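Local coordinates for protein putative metalloprotease II (Bacteroides fragilis, PDB 4ON1) that is a zinc-binding relative of fragilysin that probably acts as an extracellular metalloendopeptidase, cutting internal peptide bonds of proteins, at residues T245-G253 with S265-V276. Numbering follows the deposited sequence.
Sequences TIKDSSHKG and SFQNYLRSWDEV
His-251 lays its CB over the centre of one face of the Tyr-269 ring, a CH-pi contact 3.5 Å from the centroid and only 6° off the ring normal. With CG anti to the backbone N, the imidazole continues past CB of Tyr-269 toward the helix backbone, where NE2 comes 3.7 Å from Phe-266 CA. The two side chains run past each other in opposite directions, their ring planes oblique at 35°; Phe-266 completes the aromatic cluster, and Ser-265 OG lies in the imidazole plane at its CE1 edge. Leu-286 of strand 284-288 also packs on His-251 and Phe-266.

Ser-250 N gives a nearly straight hydrogen bond to Tyr-269 OH (3.0 Å, 170°). A water hydrogen-bonds both this hydroxyl and Ser-250 OG (2.6 Å each). Upstream, Ser-249 OG accepts from His-251 N in an ST turn and also bonds Lys-209 O, tying the bend to strand 201-209.

The Trp-273 indole turns its edge to Asp-248 O, 3.3 Å from CZ2, while Lys-247 CE rests 4.2 Å from CH2. Another water donates to Asp-248 O and to Glu-275 OE1, whose partner oxygen OE2 weakly accepts from Trp-273 NE1.

Away from the zinc site, helix 259-271 and the segment after it, with its short 3-10 turn at 274-275, thus pack back on the end of strand 240-248 and on the loop leading from strand to helix, within the region assigned to the metallopeptidase family.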
ATOM      1  N   THR A 245       9.579  -6.866   0.890  1.00 15.38           N
ATOM      2  CA  THR A 245      10.725  -6.614   1.756  1.00 14.27           C
ATOM      3  C   THR A 245      10.995  -5.121   1.824  1.00 14.78           C
ATOM      4  O   THR A 245      11.341  -4.494   0.828  1.00 11.56           O
ATOM      5  CB  THR A 245      11.972  -7.368   1.266  1.00 15.07           C
ATOM      6  OG1 THR A 245      11.709  -8.772   1.343  1.00 17.46           O
ATOM      7  CG2 THR A 245      13.186  -7.037   2.133  1.00 18.28           C
ATOM      8  N   ILE A 246      10.779  -4.546   2.999  1.00 10.63           N
ATOM      9  CA  ILE A 246      10.930  -3.110   3.188  1.00  9.52           C
ATOM     10  C   ILE A 246      12.286  -2.781   3.792  1.00 15.57           C
ATOM     11  O   ILE A 246      12.604  -3.234   4.892  1.00 16.63           O
ATOM     12  CB  ILE A 246       9.816  -2.544   4.105  1.00 13.37           C
ATOM     13  CG1 ILE A 246       8.430  -2.849   3.529  1.00 12.56           C
ATOM     14  CG2 ILE A 246       9.993  -1.034   4.308  1.00 15.86           C
ATOM     15  CD1 ILE A 246       7.308  -2.766   4.579  1.00 11.17           C
ATOM     16  N   LYS A 247      13.075  -1.981   3.082  1.00 11.29           N
ATOM     17  CA  LYS A 247      14.426  -1.640   3.538  1.00 17.23           C
ATOM     18  C   LYS A 247      14.682  -0.147   3.542  1.00 17.99           C
ATOM     19  O   LYS A 247      14.190   0.572   2.673  1.00 18.18           O
ATOM     20  CB  LYS A 247      15.483  -2.309   2.652  1.00 17.88           C
ATOM     21  CG  LYS A 247      15.357  -3.808   2.522  1.00 21.14           C
ATOM     22  CD  LYS A 247      16.428  -4.358   1.580  1.00 34.33           C
ATOM     23  CE  LYS A 247      17.823  -4.197   2.166  1.00 34.79           C
ATOM     24  NZ  LYS A 247      17.958  -4.871   3.490  1.00 41.58           N
ATOM     25  N   ASP A 248      15.448   0.322   4.523  1.00 12.96           N
ATOM     26  CA  ASP A 248      15.976   1.680   4.467  1.00 14.54           C
ATOM     27  C   ASP A 248      17.157   1.754   3.508  1.00 15.63           C
ATOM     28  O   ASP A 248      17.811   0.751   3.236  1.00 16.08           O
ATOM     29  CB  ASP A 248      16.399   2.174   5.854  1.00 22.13           C
ATOM     30  CG  ASP A 248      15.212   2.437   6.765  1.00 42.05           C
ATOM     31  OD1 ASP A 248      14.459   3.397   6.493  1.00 51.77           O
ATOM     32  OD2 ASP A 248      15.033   1.688   7.748  1.00 49.30           O
ATOM     33  N   SER A 249      17.414   2.951   2.996  1.00 15.15           N
ATOM     34  CA  SER A 249      18.526   3.189   2.090  1.00 18.22           C
ATOM     35  C   SER A 249      19.242   4.464   2.492  1.00 22.06           C
ATOM     36  O   SER A 249      18.807   5.170   3.402  1.00 18.73           O
ATOM     37  CB  SER A 249      18.051   3.316   0.644  1.00 13.49           C
ATOM     38  OG  SER A 249      17.543   4.617   0.435  1.00 12.46           O
ATOM     39  N   SER A 250      20.341   4.761   1.809  1.00 11.71           N
ATOM     40  CA  SER A 250      20.985   6.052   1.979  1.00 17.80           C
ATOM     41  C   SER A 250      20.833   6.847   0.684  1.00 23.22           C
ATOM     42  O   SER A 250      21.607   7.758   0.400  1.00 25.76           O
ATOM     43  CB  SER A 250      22.459   5.884   2.364  1.00 21.02           C
ATOM     44  OG  SER A 250      23.212   5.405   1.268  1.00 43.60           O
ATOM     45  N   HIS A 251      19.823   6.492  -0.107  1.00 18.47           N
ATOM     46  CA  HIS A 251      19.590   7.170  -1.379  1.00 17.46           C
ATOM     47  C   HIS A 251      18.594   8.306  -1.213  1.00 15.45           C
ATOM     48  O   HIS A 251      17.444   8.081  -0.826  1.00 15.74           O
ATOM     49  CB  HIS A 251      19.086   6.188  -2.435  1.00 17.39           C
ATOM     50  CG  HIS A 251      18.705   6.839  -3.728  1.00 19.95           C
ATOM     51  ND1 HIS A 251      19.631   7.393  -4.587  1.00 18.10           N
ATOM     52  CD2 HIS A 251      17.496   7.008  -4.317  1.00 12.60           C
ATOM     53  CE1 HIS A 251      19.009   7.883  -5.645  1.00 21.31           C
ATOM     54  NE2 HIS A 251      17.712   7.662  -5.509  1.00 22.64           N
ATOM     55  N   LYS A 252      19.052   9.526  -1.483  1.00 20.22           N
ATOM     56  CA  LYS A 252      18.215  10.729  -1.414  1.00 23.42           C
ATOM     57  C   LYS A 252      17.793  11.216  -2.796  1.00 24.29           C
ATOM     58  O   LYS A 252      18.404  10.846  -3.799  1.00 36.84           O
ATOM     59  CB  LYS A 252      18.963  11.848  -0.691  1.00 18.69           C
ATOM     60  CG  LYS A 252      19.481  11.470   0.681  1.00 31.62           C
ATOM     61  CD  LYS A 252      20.334  12.598   1.255  1.00 40.52           C
ATOM     62  CE  LYS A 252      21.027  12.188   2.545  1.00 50.86           C
ATOM     63  NZ  LYS A 252      21.936  13.253   3.059  1.00 62.74           N
ATOM     64  N   GLY A 253      16.765  12.060  -2.840  1.00 33.34           N
ATOM     65  CA  GLY A 253      16.321  12.688  -4.079  1.00 27.23           C
ATOM     66  C   GLY A 253      15.812  14.100  -3.824  1.00 31.43           C
ATOM     67  O   GLY A 253      15.512  14.446  -2.677  1.00 34.33           O
ATOM     68  N   SER A 265      18.461   7.414 -11.441  1.00 13.57           N
ATOM     69  CA  SER A 265      19.319   7.663 -10.291  1.00 16.34           C
ATOM     70  C   SER A 265      19.106   6.575  -9.241  1.00 17.58           C
ATOM     71  O   SER A 265      20.056   6.119  -8.606  1.00 14.35           O
ATOM     72  CB  SER A 265      19.041   9.051  -9.705  1.00 21.47           C
ATOM     73  OG  SER A 265      19.771   9.259  -8.509  1.00 31.47           O
ATOM     74  N   PHE A 266      17.857   6.157  -9.076  1.00 16.19           N
ATOM     75  CA  PHE A 266      17.521   5.064  -8.167  1.00 15.95           C
ATOM     76  C   PHE A 266      18.223   3.774  -8.576  1.00 20.19           C
ATOM     77  O   PHE A 266      18.827   3.089  -7.748  1.00 12.48           O
ATOM     78  CB  PHE A 266      16.006   4.845  -8.130  1.00 15.01           C
ATOM     79  CG  PHE A 266      15.564   3.713  -7.224  1.00 13.37           C
ATOM     80  CD1 PHE A 266      14.610   2.797  -7.655  1.00  8.93           C
ATOM     81  CD2 PHE A 266      16.094   3.573  -5.950  1.00 17.69           C
ATOM     82  CE1 PHE A 266      14.182   1.765  -6.829  1.00 10.67           C
ATOM     83  CE2 PHE A 266      15.677   2.537  -5.112  1.00  9.43           C
ATOM     84  CZ  PHE A 266      14.717   1.633  -5.551  1.00 10.84           C
ATOM     85  N   GLN A 267      18.138   3.438  -9.857  1.00 15.07           N
ATOM     86  CA  GLN A 267      18.730   2.198 -10.349  1.00 15.96           C
ATOM     87  C   GLN A 267      20.254   2.189 -10.263  1.00 17.88           C
ATOM     88  O   GLN A 267      20.856   1.171  -9.917  1.00 18.28           O
ATOM     89  CB  GLN A 267      18.280   1.945 -11.783  1.00 12.71           C
ATOM     90  CG  GLN A 267      16.813   1.494 -11.894  1.00 11.43           C
ATOM     91  CD  GLN A 267      16.360   1.403 -13.343  1.00 23.11           C
ATOM     92  OE1 GLN A 267      16.338   2.406 -14.057  1.00 23.33           O
ATOM     93  NE2 GLN A 267      16.009   0.197 -13.785  1.00 17.98           N
ATOM     94  N   ASN A 268      20.877   3.318 -10.570  1.00 13.26           N
ATOM     95  CA  ASN A 268      22.319   3.427 -10.411  1.00 17.18           C
ATOM     96  C   ASN A 268      22.726   3.245  -8.948  1.00 18.09           C
ATOM     97  O   ASN A 268      23.746   2.627  -8.659  1.00 23.17           O
ATOM     98  CB  ASN A 268      22.831   4.755 -10.963  1.00 25.02           C
ATOM     99  CG  ASN A 268      22.909   4.757 -12.480  1.00 52.59           C
ATOM    100  OD1 ASN A 268      22.997   3.696 -13.112  1.00 47.96           O
ATOM    101  ND2 ASN A 268      22.886   5.947 -13.075  1.00 52.90           N
ATOM    102  N   TYR A 269      21.929   3.775  -8.024  1.00 15.15           N
ATOM    103  CA  TYR A 269      22.199   3.540  -6.610  1.00 20.37           C
ATOM    104  C   TYR A 269      22.148   2.045  -6.274  1.00 16.56           C
ATOM    105  O   TYR A 269      23.047   1.518  -5.606  1.00 17.52           O
ATOM    106  CB  TYR A 269      21.211   4.302  -5.728  1.00 19.12           C
ATOM    107  CG  TYR A 269      21.347   3.967  -4.255  1.00 20.89           C
ATOM    108  CD1 TYR A 269      22.323   4.571  -3.465  1.00 19.33           C
ATOM    109  CD2 TYR A 269      20.489   3.051  -3.654  1.00 19.40           C
ATOM    110  CE1 TYR A 269      22.444   4.261  -2.111  1.00 17.73           C
ATOM    111  CE2 TYR A 269      20.599   2.729  -2.311  1.00 19.57           C
ATOM    112  CZ  TYR A 269      21.575   3.340  -1.544  1.00 22.20           C
ATOM    113  OH  TYR A 269      21.675   3.017  -0.210  1.00 22.23           O
ATOM    114  N   LEU A 270      21.114   1.363  -6.754  1.00 13.20           N
ATOM    115  CA  LEU A 270      20.943  -0.063  -6.468  1.00 14.88           C
ATOM    116  C   LEU A 270      22.128  -0.886  -6.956  1.00 20.68           C
ATOM    117  O   LEU A 270      22.543  -1.843  -6.299  1.00 14.96           O
ATOM    118  CB  LEU A 270      19.662  -0.602  -7.111  1.00 10.98           C
ATOM    119  CG  LEU A 270      18.337  -0.010  -6.614  1.00 13.37           C
ATOM    120  CD1 LEU A 270      17.174  -0.560  -7.430  1.00  9.64           C
ATOM    121  CD2 LEU A 270      18.124  -0.296  -5.132  1.00 10.84           C
ATOM    122  N   ARG A 271      22.667  -0.503  -8.109  1.00 13.44           N
ATOM    123  CA  ARG A 271      23.697  -1.294  -8.766  1.00 24.74           C
ATOM    124  C   ARG A 271      25.032  -1.287  -8.033  1.00 20.45           C
ATOM    125  O   ARG A 271      25.860  -2.165  -8.258  1.00 22.86           O
ATOM    126  CB  ARG A 271      23.877  -0.809 -10.206  1.00 16.79           C
ATOM    127  CG  ARG A 271      22.774  -1.319 -11.110  1.00 23.72           C
ATOM    128  CD  ARG A 271      22.632  -0.520 -12.392  1.00 20.56           C
ATOM    129  NE  ARG A 271      21.521  -1.057 -13.178  1.00 18.63           N
ATOM    130  CZ  ARG A 271      20.795  -0.356 -14.043  1.00 28.62           C
ATOM    131  NH1 ARG A 271      21.055   0.926 -14.247  1.00 25.17           N
ATOM    132  NH2 ARG A 271      19.800  -0.942 -14.697  1.00 28.12           N
ATOM    133  N   SER A 272      25.241  -0.315  -7.152  1.00 18.54           N
ATOM    134  CA  SER A 272      26.471  -0.289  -6.365  1.00 31.39           C
ATOM    135  C   SER A 272      26.185  -0.397  -4.870  1.00 26.75           C
ATOM    136  O   SER A 272      27.068  -0.174  -4.045  1.00 26.54           O
ATOM    137  CB  SER A 272      27.271   0.985  -6.647  1.00 26.12           C
ATOM    138  OG  SER A 272      26.488   2.135  -6.400  1.00 22.37           O
ATOM    139  N   TRP A 273      24.952  -0.770  -4.534  1.00 25.75           N
ATOM    140  CA  TRP A 273      24.539  -0.936  -3.139  1.00 22.18           C
ATOM    141  C   TRP A 273      24.864  -2.342  -2.640  1.00 26.07           C
ATOM    142  O   TRP A 273      24.218  -3.316  -3.034  1.00 20.00           O
ATOM    143  CB  TRP A 273      23.043  -0.671  -3.004  1.00 18.24           C
ATOM    144  CG  TRP A 273      22.556  -0.498  -1.600  1.00 25.39           C
ATOM    145  CD1 TRP A 273      23.309  -0.234  -0.493  1.00 26.15           C
ATOM    146  CD2 TRP A 273      21.191  -0.558  -1.155  1.00 19.81           C
ATOM    147  NE1 TRP A 273      22.498  -0.133   0.613  1.00 23.55           N
ATOM    148  CE2 TRP A 273      21.197  -0.325   0.233  1.00 18.06           C
ATOM    149  CE3 TRP A 273      19.969  -0.788  -1.800  1.00 17.08           C
ATOM    150  CZ2 TRP A 273      20.021  -0.318   0.998  1.00 22.34           C
ATOM    151  CZ3 TRP A 273      18.800  -0.782  -1.041  1.00 20.36           C
ATOM    152  CH2 TRP A 273      18.838  -0.548   0.347  1.00 19.83           C
ATOM    153  N   ASP A 274      25.848  -2.452  -1.754  1.00 23.58           N
ATOM    154  CA  ASP A 274      26.308  -3.773  -1.336  1.00 26.34           C
ATOM    155  C   ASP A 274      25.244  -4.528  -0.531  1.00 23.01           C
ATOM    156  O   ASP A 274      25.266  -5.760  -0.472  1.00 30.06           O
ATOM    157  CB  ASP A 274      27.618  -3.653  -0.548  1.00 49.22           C
ATOM    158  CG  ASP A 274      27.464  -2.861   0.732  1.00 76.23           C
ATOM    159  OD1 ASP A 274      26.580  -1.978   0.793  1.00 84.57           O
ATOM    160  OD2 ASP A 274      28.247  -3.112   1.672  1.00 92.19           O
ATOM    161  N   GLU A 275      24.306  -3.799   0.069  1.00 20.86           N
ATOM    162  CA  GLU A 275      23.227  -4.431   0.824  1.00 24.36           C
ATOM    163  C   GLU A 275      22.299  -5.291  -0.056  1.00 33.40           C
ATOM    164  O   GLU A 275      21.605  -6.172   0.451  1.00 27.73           O
ATOM    165  CB  GLU A 275      22.427  -3.368   1.603  1.00 23.75           C
ATOM    166  CG  GLU A 275      23.084  -2.997   2.959  1.00 54.07           C
ATOM    167  CD  GLU A 275      22.466  -1.780   3.666  1.00 59.28           C
ATOM    168  OE1 GLU A 275      21.466  -1.940   4.398  1.00 52.98           O
ATOM    169  OE2 GLU A 275      23.000  -0.661   3.510  1.00 54.89           O
ATOM    170  N   VAL A 276      22.285  -5.049  -1.367  1.00 21.74           N
ATOM    171  CA  VAL A 276      21.412  -5.830  -2.254  1.00 24.22           C
ATOM    172  C   VAL A 276      22.218  -6.522  -3.352  1.00 24.34           C
ATOM    173  O   VAL A 276      21.685  -6.856  -4.412  1.00 22.54           O
ATOM    174  CB  VAL A 276      20.287  -4.972  -2.904  1.00 22.30           C
ATOM    175  CG1 VAL A 276      19.323  -4.469  -1.843  1.00 19.64           C
ATOM    176  CG2 VAL A 276      20.873  -3.803  -3.707  1.00 12.77           C
TER
HETATM  177  O   HOH W   1      18.727  -1.615   4.244  1.00 38.02           O
HETATM  178  O   HOH W   2      24.158   3.103   0.532  1.00 24.32           O
HETATM  179  O   HOH W   3      18.930  11.823  -6.679  1.00 50.94           O